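Local coordinates for envelope polyprotein (PDB 5FXU) that forms, as the Gn glycoprotein ectodomain, part of the antigenic surface spike of Puumala hantavirus, which probably serves host-cell entry together with its partner glycoprotein Gc, at residues G18-G22 against V125-I131; L93-L97 against L195-K199; Y184-T188 against L351-I355; Y307-G311 against I322-G326. One frame throughout, in Å; residues are numbered along the deposited sequence.

Interaction 1: residues G18-G22 against V125-I131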
loop_
_atom_site.group_PDB
_atom_site.type_symbol
_atom_site.label_atom_id
_atom_site.label_comp_id
_atom_site.label_asym_id
_atom_site.label_seq_id
_atom_site.Cartn_x
_atom_site.Cartn_y
_atom_site.Cartn_z
ATOM N N GLY A 18 15.748 8.152 -8.520
ATOM C CA GLY A 18 14.461 8.579 -7.986
ATOM C C GLY A 18 13.309 8.124 -8.859
ATOM O O GLY A 18 13.465 7.879 -10.048
ATOM N N LEU A 19 12.144 7.995 -8.257
ATOM C CA LEU A 19 10.939 7.678 -8.990
ATOM C C LEU A 19 9.900 8.730 -8.685
ATOM O O LEU A 19 9.896 9.282 -7.580
ATOM C CB LEU A 19 10.419 6.314 -8.560
ATOM C CG LEU A 19 11.333 5.106 -8.722
ATOM C CD1 LEU A 19 10.697 3.913 -8.059
ATOM C CD2 LEU A 19 11.553 4.801 -10.182
ATOM N N VAL A 20 9.005 8.993 -9.637
ATOM C CA VAL A 20 7.792 9.753 -9.353
ATOM C C VAL A 20 6.689 8.781 -8.937
ATOM O O VAL A 20 6.675 7.653 -9.358
ATOM C CB VAL A 20 7.287 10.640 -10.532
ATOM C CG1 VAL A 20 8.179 11.848 -10.709
ATOM C CG2 VAL A 20 7.166 9.881 -11.844
ATOM N N ILE A 21 5.768 9.250 -8.112
ATOM C CA ILE A 21 4.604 8.481 -7.702
ATOM C C ILE A 21 3.396 9.377 -7.633
ATOM O O ILE A 21 3.492 10.518 -7.196
ATOM C CB ILE A 21 4.813 7.804 -6.335
ATOM C CG1 ILE A 21 3.566 6.985 -5.933
ATOM C CG2 ILE A 21 5.221 8.812 -5.255
ATOM C CD1 ILE A 21 3.824 6.037 -4.789
ATOM N N GLY A 22 2.260 8.853 -8.050
ATOM C CA GLY A 22 0.966 9.503 -7.813
ATOM C C GLY A 22 -0.118 8.463 -7.556
ATOM O O GLY A 22 0.077 7.276 -7.790
ATOM N N VAL A 125 -5.864 3.752 -7.527
ATOM C CA VAL A 125 -4.850 3.471 -8.550
ATOM C C VAL A 125 -3.540 4.142 -8.166
ATOM O O VAL A 125 -3.530 5.319 -7.868
ATOM C CB VAL A 125 -5.319 3.965 -9.922
ATOM C CG1 VAL A 125 -4.215 3.829 -10.949
ATOM C CG2 VAL A 125 -6.538 3.178 -10.350
ATOM N N PHE A 126 -2.464 3.375 -8.196
ATOM C CA PHE A 126 -1.119 3.868 -7.919
ATOM C C PHE A 126 -0.306 3.805 -9.200
ATOM O O PHE A 126 -0.315 2.780 -9.890
ATOM C CB PHE A 126 -0.439 2.991 -6.873
ATOM C CG PHE A 126 -1.046 3.112 -5.506
ATOM C CD1 PHE A 126 -2.114 2.277 -5.114
ATOM C CD2 PHE A 126 -0.580 4.053 -4.598
ATOM C CE1 PHE A 126 -2.697 2.393 -3.848
ATOM C CE2 PHE A 126 -1.173 4.181 -3.337
ATOM C CZ PHE A 126 -2.238 3.347 -2.966
ATOM N N LEU A 127 0.423 4.882 -9.501
ATOM C CA LEU A 127 1.337 4.922 -10.651
ATOM C C LEU A 127 2.690 5.336 -10.172
ATOM O O LEU A 127 2.837 6.386 -9.550
ATOM C CB LEU A 127 0.813 5.919 -11.649
ATOM C CG LEU A 127 1.624 6.125 -12.913
ATOM C CD1 LEU A 127 1.595 4.877 -13.767
ATOM C CD2 LEU A 127 1.047 7.294 -13.693
ATOM N N ILE A 128 3.677 4.488 -10.433
ATOM C CA ILE A 128 5.070 4.715 -10.023
ATOM C C ILE A 128 5.945 4.537 -11.239
ATOM O O ILE A 128 5.782 3.587 -11.988
ATOM C CB ILE A 128 5.513 3.666 -9.013
ATOM C CG1 ILE A 128 4.611 3.721 -7.777
ATOM C CG2 ILE A 128 6.957 3.883 -8.576
ATOM C CD1 ILE A 128 4.740 2.502 -6.886
ATOM N N GLY A 129 6.903 5.425 -11.432
ATOM C CA GLY A 129 7.785 5.276 -12.562
ATOM C C GLY A 129 8.971 6.201 -12.619
ATOM O O GLY A 129 9.181 7.024 -11.744
ATOM N N PRO A 130 9.772 6.064 -13.669
ATOM C CA PRO A 130 11.017 6.860 -13.712
ATOM C C PRO A 130 10.748 8.339 -13.912
ATOM O O PRO A 130 9.764 8.738 -14.565
ATOM C CB PRO A 130 11.802 6.260 -14.874
ATOM C CG PRO A 130 10.984 5.132 -15.394
ATOM C CD PRO A 130 9.587 5.245 -14.876
ATOM N N ILE A 131 11.628 9.150 -13.350
ATOM C CA ILE A 131 11.494 10.598 -13.452
ATOM C C ILE A 131 11.582 11.082 -14.918
ATOM O O ILE A 131 11.016 12.113 -15.227
ATOM C CB ILE A 131 12.480 11.309 -12.497
ATOM C CG1 ILE A 131 12.095 10.965 -11.047
ATOM C CG2 ILE A 131 12.421 12.826 -12.657
ATOM C CD1 ILE A 131 13.107 11.324 -9.974
HETATM O O HOH W 1 14.265 8.088 -12.675
#

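Interaction 2: residues L93-L97 against L195-K199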
loop_
_atom_site.group_PDB
_atom_site.type_symbol
_atom_site.label_atom_id
_atom_site.label_comp_id
_atom_site.label_asym_id
_atom_site.label_seq_id
_atom_site.Cartn_x
_atom_site.Cartn_y
_atom_site.Cartn_z
ATOM N N LEU A 93 0.465 -6.162 -5.843
ATOM C CA LEU A 93 1.344 -7.214 -5.338
ATOM C C LEU A 93 2.591 -7.142 -6.190
ATOM O O LEU A 93 2.693 -7.784 -7.238
ATOM C CB LEU A 93 0.747 -8.615 -5.494
ATOM C CG LEU A 93 -0.163 -9.129 -4.408
ATOM C CD1 LEU A 93 -1.492 -8.409 -4.518
ATOM C CD2 LEU A 93 -0.364 -10.630 -4.558
ATOM N N VAL A 94 3.544 -6.369 -5.740
ATOM C CA VAL A 94 4.701 -6.069 -6.535
ATOM C C VAL A 94 5.798 -7.065 -6.139
ATOM O O VAL A 94 6.014 -7.319 -4.960
ATOM C CB VAL A 94 5.116 -4.608 -6.304
ATOM C CG1 VAL A 94 6.248 -4.231 -7.233
ATOM C CG2 VAL A 94 3.920 -3.691 -6.530
ATOM N N PRO A 95 6.465 -7.677 -7.124
ATOM C CA PRO A 95 7.523 -8.621 -6.761
ATOM C C PRO A 95 8.724 -7.919 -6.190
ATOM O O PRO A 95 8.906 -6.729 -6.426
ATOM C CB PRO A 95 7.901 -9.285 -8.090
ATOM C CG PRO A 95 6.744 -9.049 -8.987
ATOM C CD PRO A 95 6.183 -7.719 -8.573
ATOM N N PRO A 96 9.569 -8.659 -5.471
ATOM C CA PRO A 96 10.826 -8.060 -4.970
ATOM C C PRO A 96 11.682 -7.497 -6.096
ATOM O O PRO A 96 11.646 -8.022 -7.189
ATOM C CB PRO A 96 11.541 -9.235 -4.306
ATOM C CG PRO A 96 10.521 -10.311 -4.138
ATOM C CD PRO A 96 9.434 -10.086 -5.128
ATOM N N LEU A 97 12.380 -6.407 -5.808
ATOM C CA LEU A 97 13.290 -5.693 -6.720
ATOM C C LEU A 97 12.649 -4.823 -7.804
ATOM O O LEU A 97 13.333 -4.005 -8.409
ATOM C CB LEU A 97 14.322 -6.649 -7.352
ATOM C CG LEU A 97 15.081 -7.563 -6.369
ATOM C CD1 LEU A 97 16.107 -8.390 -7.127
ATOM C CD2 LEU A 97 15.759 -6.785 -5.230
ATOM N N LEU A 195 3.557 -3.668 0.230
ATOM C CA LEU A 195 4.015 -4.878 0.865
ATOM C C LEU A 195 4.584 -5.855 -0.146
ATOM O O LEU A 195 3.892 -6.242 -1.094
ATOM C CB LEU A 195 2.847 -5.554 1.599
ATOM C CG LEU A 195 3.224 -6.809 2.371
ATOM C CD1 LEU A 195 4.092 -6.474 3.554
ATOM C CD2 LEU A 195 1.974 -7.467 2.882
ATOM N N ILE A 196 5.801 -6.313 0.102
ATOM C CA ILE A 196 6.502 -7.231 -0.798
ATOM C C ILE A 196 6.763 -8.536 -0.053
ATOM O O ILE A 196 7.374 -8.515 1.027
ATOM C CB ILE A 196 7.859 -6.638 -1.214
ATOM C CG1 ILE A 196 7.746 -5.187 -1.737
ATOM C CG2 ILE A 196 8.569 -7.539 -2.209
ATOM C CD1 ILE A 196 6.824 -4.998 -2.901
ATOM N N ALA A 197 6.330 -9.663 -0.610
ATOM C CA ALA A 197 6.656 -10.982 -0.071
ATOM C C ALA A 197 8.040 -11.429 -0.526
ATOM O O ALA A 197 8.330 -11.488 -1.725
ATOM C CB ALA A 197 5.639 -11.990 -0.526
ATOM N N LYS A 198 8.886 -11.754 0.445
ATOM C CA LYS A 198 10.257 -12.147 0.194
ATOM C C LYS A 198 10.768 -13.046 1.326
ATOM O O LYS A 198 10.941 -12.618 2.468
ATOM C CB LYS A 198 11.139 -10.902 0.032
ATOM C CG LYS A 198 12.623 -11.159 -0.229
ATOM C CD LYS A 198 12.829 -11.875 -1.556
ATOM C CE LYS A 198 14.302 -12.099 -1.906
ATOM N NZ LYS A 198 15.073 -13.052 -1.062
ATOM N N LYS A 199 11.033 -14.295 0.973
ATOM C CA LYS A 199 11.511 -15.321 1.897
ATOM C C LYS A 199 13.050 -15.425 1.872
ATOM O O LYS A 199 13.665 -15.133 0.843
ATOM C CB LYS A 199 10.903 -16.656 1.469
ATOM C CG LYS A 199 10.133 -17.357 2.549
ATOM C CD LYS A 199 9.347 -18.537 2.014
ATOM C CE LYS A 199 9.431 -19.691 2.985
ATOM N NZ LYS A 199 8.543 -20.780 2.530
HETATM O O HOH W 2 5.370 -9.201 -3.383
HETATM O O HOH W 3 3.091 -4.725 -3.347
#

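Interaction 3: residues Y184-T188 against L351-I355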
loop_
_atom_site.group_PDB
_atom_site.type_symbol
_atom_site.label_atom_id
_atom_site.label_comp_id
_atom_site.label_asym_id
_atom_site.label_seq_id
_atom_site.Cartn_x
_atom_site.Cartn_y
_atom_site.Cartn_z
ATOM N N TYR A 184 17.260 22.917 11.950
ATOM C CA TYR A 184 16.629 22.603 10.661
ATOM C C TYR A 184 15.097 22.832 10.686
ATOM O O TYR A 184 14.528 22.906 11.766
ATOM C CB TYR A 184 17.079 21.202 10.183
ATOM C CG TYR A 184 16.993 20.056 11.198
ATOM C CD1 TYR A 184 15.845 19.837 11.974
ATOM C CD2 TYR A 184 18.058 19.148 11.350
ATOM C CE1 TYR A 184 15.761 18.777 12.879
ATOM C CE2 TYR A 184 17.983 18.078 12.256
ATOM C CZ TYR A 184 16.833 17.892 13.021
ATOM O OH TYR A 184 16.738 16.837 13.913
ATOM N N ASP A 185 14.451 23.032 9.530
ATOM C CA ASP A 185 12.970 23.099 9.457
ATOM C C ASP A 185 12.377 21.693 9.432
ATOM O O ASP A 185 13.051 20.737 9.084
ATOM C CB ASP A 185 12.505 23.836 8.204
ATOM C CG ASP A 185 12.960 25.295 8.171
ATOM O OD1 ASP A 185 12.614 26.055 9.100
ATOM O OD2 ASP A 185 13.638 25.695 7.200
ATOM N N ILE A 186 11.109 21.582 9.804
ATOM C CA ILE A 186 10.433 20.296 9.865
ATOM C C ILE A 186 9.140 20.362 9.078
ATOM O O ILE A 186 8.264 21.135 9.409
ATOM C CB ILE A 186 10.138 19.892 11.321
ATOM C CG1 ILE A 186 11.466 19.693 12.064
ATOM C CG2 ILE A 186 9.277 18.626 11.384
ATOM C CD1 ILE A 186 11.312 19.453 13.552
ATOM N N VAL A 187 9.000 19.483 8.091
ATOM C CA VAL A 187 7.806 19.419 7.260
ATOM C C VAL A 187 7.253 17.993 7.232
ATOM O O VAL A 187 7.990 17.015 7.131
ATOM C CB VAL A 187 8.116 19.915 5.826
ATOM C CG1 VAL A 187 6.882 19.836 4.960
ATOM C CG2 VAL A 187 8.598 21.363 5.866
ATOM N N THR A 188 5.946 17.883 7.319
ATOM C CA THR A 188 5.255 16.597 7.275
ATOM C C THR A 188 4.959 16.183 5.835
ATOM O O THR A 188 4.314 16.935 5.130
ATOM C CB THR A 188 3.982 16.689 8.105
ATOM O OG1 THR A 188 4.368 16.778 9.479
ATOM C CG2 THR A 188 3.120 15.499 7.924
ATOM N N LEU A 351 9.756 15.275 8.367
ATOM C CA LEU A 351 11.143 15.258 7.917
ATOM C C LEU A 351 11.865 16.542 8.291
ATOM O O LEU A 351 11.321 17.628 8.125
ATOM C CB LEU A 351 11.238 15.112 6.401
ATOM C CG LEU A 351 10.802 13.793 5.779
ATOM C CD1 LEU A 351 10.747 13.805 4.259
ATOM C CD2 LEU A 351 11.712 12.677 6.231
ATOM N N PRO A 352 13.111 16.418 8.772
ATOM C CA PRO A 352 13.945 17.584 8.968
ATOM C C PRO A 352 14.574 18.011 7.644
ATOM O O PRO A 352 14.912 17.166 6.811
ATOM C CB PRO A 352 15.001 17.081 9.940
ATOM C CG PRO A 352 15.173 15.654 9.580
ATOM C CD PRO A 352 13.832 15.178 9.099
ATOM N N GLY A 353 14.704 19.318 7.451
ATOM C CA GLY A 353 15.288 19.884 6.229
ATOM C C GLY A 353 15.261 21.401 6.212
ATOM O O GLY A 353 15.348 22.031 7.264
ATOM N N GLU A 354 15.109 21.981 5.020
ATOM C CA GLU A 354 15.123 23.430 4.834
ATOM C C GLU A 354 13.979 23.885 3.916
ATOM O O GLU A 354 13.819 23.370 2.820
ATOM C CB GLU A 354 16.466 23.864 4.273
ATOM C CG GLU A 354 17.671 23.509 5.153
ATOM C CD GLU A 354 18.859 24.448 4.980
ATOM O OE1 GLU A 354 18.661 25.645 5.256
ATOM O OE2 GLU A 354 19.987 24.005 4.612
ATOM N N ILE A 355 13.181 24.841 4.384
ATOM C CA ILE A 355 12.018 25.374 3.634
ATOM C C ILE A 355 12.319 26.288 2.424
ATOM O O ILE A 355 11.549 26.298 1.456
ATOM C CB ILE A 355 11.005 26.021 4.631
ATOM C CG1 ILE A 355 10.143 24.916 5.266
ATOM C CG2 ILE A 355 10.119 27.072 3.969
ATOM C CD1 ILE A 355 9.232 25.361 6.394
#

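Interaction 4: residues Y307-G311 against I322-G326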
loop_
_atom_site.group_PDB
_atom_site.type_symbol
_atom_site.label_atom_id
_atom_site.label_comp_id
_atom_site.label_asym_id
_atom_site.label_seq_id
_atom_site.Cartn_x
_atom_site.Cartn_y
_atom_site.Cartn_z
ATOM N N TYR A 307 -11.058 2.272 4.884
ATOM C CA TYR A 307 -9.723 1.693 4.739
ATOM C C TYR A 307 -9.686 0.720 3.569
ATOM O O TYR A 307 -10.711 0.289 3.071
ATOM C CB TYR A 307 -9.329 0.974 6.029
ATOM C CG TYR A 307 -9.448 1.846 7.260
ATOM C CD1 TYR A 307 -8.740 3.032 7.351
ATOM C CD2 TYR A 307 -10.259 1.479 8.333
ATOM C CE1 TYR A 307 -8.846 3.844 8.461
ATOM C CE2 TYR A 307 -10.372 2.282 9.454
ATOM C CZ TYR A 307 -9.661 3.465 9.505
ATOM O OH TYR A 307 -9.778 4.289 10.588
ATOM N N THR A 308 -8.485 0.346 3.166
ATOM C CA THR A 308 -8.302 -0.714 2.208
ATOM C C THR A 308 -8.786 -2.036 2.803
ATOM O O THR A 308 -8.785 -2.209 4.021
ATOM C CB THR A 308 -6.807 -0.839 1.760
ATOM O OG1 THR A 308 -5.971 -1.122 2.878
ATOM C CG2 THR A 308 -6.327 0.426 1.098
ATOM N N SER A 309 -9.155 -2.969 1.936
ATOM C CA SER A 309 -9.732 -4.245 2.327
ATOM C C SER A 309 -8.812 -5.402 1.963
ATOM O O SER A 309 -9.267 -6.535 1.907
ATOM C CB SER A 309 -11.071 -4.439 1.617
ATOM O OG SER A 309 -11.868 -3.278 1.701
ATOM N N THR A 310 -7.523 -5.140 1.754
ATOM C CA THR A 310 -6.574 -6.188 1.354
ATOM C C THR A 310 -5.404 -6.295 2.345
ATOM O O THR A 310 -4.949 -5.301 2.903
ATOM C CB THR A 310 -5.992 -5.903 -0.025
ATOM O OG1 THR A 310 -5.397 -4.606 0.005
ATOM C CG2 THR A 310 -7.082 -5.924 -1.109
ATOM N N GLY A 311 -4.952 -7.519 2.572
ATOM C CA GLY A 311 -3.784 -7.752 3.400
ATOM C C GLY A 311 -3.290 -9.178 3.320
ATOM O O GLY A 311 -3.763 -9.963 2.502
ATOM N N ILE A 322 -5.603 -11.850 1.573
ATOM C CA ILE A 322 -6.997 -11.717 1.960
ATOM C C ILE A 322 -7.616 -10.484 1.356
ATOM O O ILE A 322 -7.017 -9.445 1.324
ATOM C CB ILE A 322 -7.141 -11.658 3.495
ATOM C CG1 ILE A 322 -6.777 -13.019 4.069
ATOM C CG2 ILE A 322 -8.579 -11.382 3.925
ATOM C CD1 ILE A 322 -5.753 -12.888 5.137
ATOM N N TRP A 323 -8.821 -10.656 0.843
ATOM C CA TRP A 323 -9.675 -9.589 0.427
ATOM C C TRP A 323 -10.954 -9.684 1.272
ATOM O O TRP A 323 -11.681 -10.666 1.174
ATOM C CB TRP A 323 -9.999 -9.757 -1.060
ATOM C CG TRP A 323 -10.951 -8.742 -1.579
ATOM C CD1 TRP A 323 -11.020 -7.447 -1.244
ATOM C CD2 TRP A 323 -11.960 -8.964 -2.559
ATOM N NE1 TRP A 323 -12.013 -6.845 -1.934
ATOM C CE2 TRP A 323 -12.609 -7.759 -2.754
ATOM C CE3 TRP A 323 -12.355 -10.076 -3.304
ATOM C CZ2 TRP A 323 -13.651 -7.610 -3.662
ATOM C CZ3 TRP A 323 -13.381 -9.944 -4.204
ATOM C CH2 TRP A 323 -14.027 -8.713 -4.377
ATOM N N ALA A 324 -11.221 -8.665 2.089
ATOM C CA ALA A 324 -12.285 -8.728 3.071
ATOM C C ALA A 324 -13.246 -7.558 2.972
ATOM O O ALA A 324 -13.190 -6.627 3.763
ATOM C CB ALA A 324 -11.692 -8.839 4.466
ATOM N N PRO A 325 -14.133 -7.599 1.986
ATOM C CA PRO A 325 -15.032 -6.470 1.808
ATOM C C PRO A 325 -16.034 -6.397 2.931
ATOM O O PRO A 325 -16.592 -7.423 3.327
ATOM C CB PRO A 325 -15.719 -6.751 0.483
ATOM C CG PRO A 325 -15.401 -8.148 0.109
ATOM C CD PRO A 325 -14.163 -8.539 0.846
ATOM N N GLY A 326 -16.216 -5.196 3.462
ATOM C CA GLY A 326 -17.106 -4.961 4.590
ATOM C C GLY A 326 -16.516 -5.341 5.939
ATOM O O GLY A 326 -17.218 -5.340 6.926
HETATM O O HOH W 4 -13.074 -3.705 4.068
#

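Interaction 1: residues G18-G22 against V125-I131
Two neighbouring antiparallel strands of the large mixed beta-sheet of the Gn head meet here, 19-30 against 120-130; the axes of the paired segments lie 4.6 Å apart, with N-to-C directions at 164°. Val20 and Gly129 form a hydrogen-bonded pair (Val20 N to Gly129 O 2.9 Å, Gly129 N to Val20 O 3.1 Å), and Gly22 and Leu127 form the next (Gly22 N to Leu127 O 2.9 Å, Leu127 N to Gly22 O 3.0 Å). Between them lies the non-hydrogen-bonded pair Ile21-Ile128. Ile21 is extended (chi1 t, chi2 t) while Ile128 takes m, t; this brings Ile21 CD1 to 3.9 Å from Ile128 CG1, on the face where both also touch Phe194 of strand 185-197. Leu19, in the m, t rotamer, lays CD1 3.8 Å from Ile128 CG2. On the other face Val20 touches Ile7 and Leu127 touches Leu5, both of strand 3-9, so the paired strands have apolar cover from both faces. The CA-to-CB bond of Ile131 points sideways, but its m, t side chain reaches across to 18-22: its CG1 lies 4.0 Å from Val20 CG1, and its CD1 3.4 Å from Gly18 C, where a beta-carbon on residue 18 would clash. Next to these, a water bridges the segments, donating to Gly18 O at 2.8 Å and accepting from Ile131 N at 2.9 Å.

Interaction 2: residues L93-L97 against L195-K199
A proline-containing loop, 93-97, packs against the end of strand 185-197 in the large beta-sheet of the Gn head; no direct hydrogen bond joins the two segments, and waters and apolar contacts do the work. Leu93 points its CA-to-CB bond away from 195-199 and touches Leu343 and Tyr321 instead. Val94 is the hydrated point of the contact. Its N donates to a water at 2.9 Å that in turn donates to Leu195 O at 2.8 Å, and its O accepts from a second water at 2.5 Å, which accepts a hydrogen bond from Ala197 N at 3.0 Å; backbone groups on the strand are thus satisfied through solvent. Ile196, between Leu195 and Ala197 in sequence, has an m, m rotamer that brings CD1 to 3.8 Å from Val94 CB and to 3.2 Å from Val94 O. The CA-to-CB bond of Pro95 points away from 195-199, and its ring touches Ser50. Pro96, by contrast, has its CA-to-CB bond toward the strand and buries 66 Å² there: its CG lies 3.9 Å from Ile196 CG2, 3.5 Å from Ala197 O and 3.8 Å from Lys198 CD, while Tyr229 of strand 228-234 touches both Pro96 and Ile196. Leu97, with positive phi, carries the chain off, its O hydrogen-bonded to Thr101 OG1.

Interaction 3: residues Y184-T188 against L351-I355
Asp185 makes the shortest polar contacts: its N donates to Gly353 O at 2.6 Å, although the N-H...O angle of 133° is bent, and its O accepts from Gly353 N at 2.7 Å. Its carboxylate adds a side-chain bond, Asp185 OD2 accepting from Ile355 N at 3.0 Å and almost in line (171°), which holds the backbone just beyond the strand end. At the next hydrogen-bonded pair, Val187 N donates to Leu351 O at 3.0 Å and Leu351 N to Val187 O at 2.8 Å. These two hydrogen-bonded pairs flank Ile186-Pro352, a non-hydrogen-bonded position that suits a residue without an amide hydrogen; here CA-H...O contacts fill in, Pro352 CA to Asp185 O and Ile186 CA to Leu351 O, both 3.3 Å. The motif is an antiparallel ladder joining the start of strand 185-197 to the end of strand 340-354 in the large sheet of the Gn head, with strong twist: the axes of these short strand segments make 126° between their N-to-C directions. Backbone bonds of Glu354 to Asn170 and of Pro352 to Val172 join strand 340-354 to strand 167-171 and the residue just after it. Tyr184 lays its ring against Pro352 in a CH-pi contact, Pro352 CB standing 3.5 Å from the ring centroid and 11° off its normal. On the face of Asp185 and Val187, Val187 CG2 packs 3.9 Å from Ile355 CG1, with Phe169 of strand 167-171 touching Val187 and Leu351.

Interaction 4: residues Y307-G311 against I322-G326
Strands 310-313 and 321-323 form a beta hairpin in the large sheet of the Gn head, and this contact lies at its open end, where the strands give way to loop. Direct backbone hydrogen bonds come first: Gly311 and Ile322 form a hydrogen-bonded pair (Gly311 N to Ile322 O 3.1 Å, Ile322 N to Gly311 O 2.8 Å), and Ala324 N donates to Ser309 O at 2.9 Å, continuing the link one step beyond the strands. CA-H...O contacts fill the space between, Thr310 CA to Ile322 O at 3.3 Å and Trp323 CA to Ser309 O at 3.4 Å. Packing is modest across the non-hydrogen-bonded pair Thr310-Trp323: Thr310 CG2 lies 4.2 Å from Trp323 CD1, while the indole itself lodges among Phe57, Leu31, Val34 and Cys116. The hydroxyls turn to strand 107-116, Thr310 OG1 bonding to Asp113 and Ser309 OG to the amide of Cys116, a residue of the disulfide with Cys121. Those bonds tie the hairpin's base to that strand. Water supplies the last kind of link, lying 2.7 Å from Ser309 OG and 2.9 Å from Ala324 O.

From the N terminus, residues 18-22 pair with 125-131, closing interaction 1 over a loop of about a hundred residues. Within it the chain passes 93-97, whose partner 195-199 comes only after interaction 1 has closed, so interactions 1 and 2 cross; their centres lie 17 Å apart. Interactions 2 and 3 also cross, since 184-188 precedes 195-199 on the same strand, 185-197, and pairs with 351-355 near the C terminus. Interaction 4, a short hairpin closure, falls wholly between the segments of interaction 3. All four reach the large sheet: interactions 1 and 4 lie on opposite sides of the chain's centre, and strand 340-354 neighbours both 185-197 and 310-313.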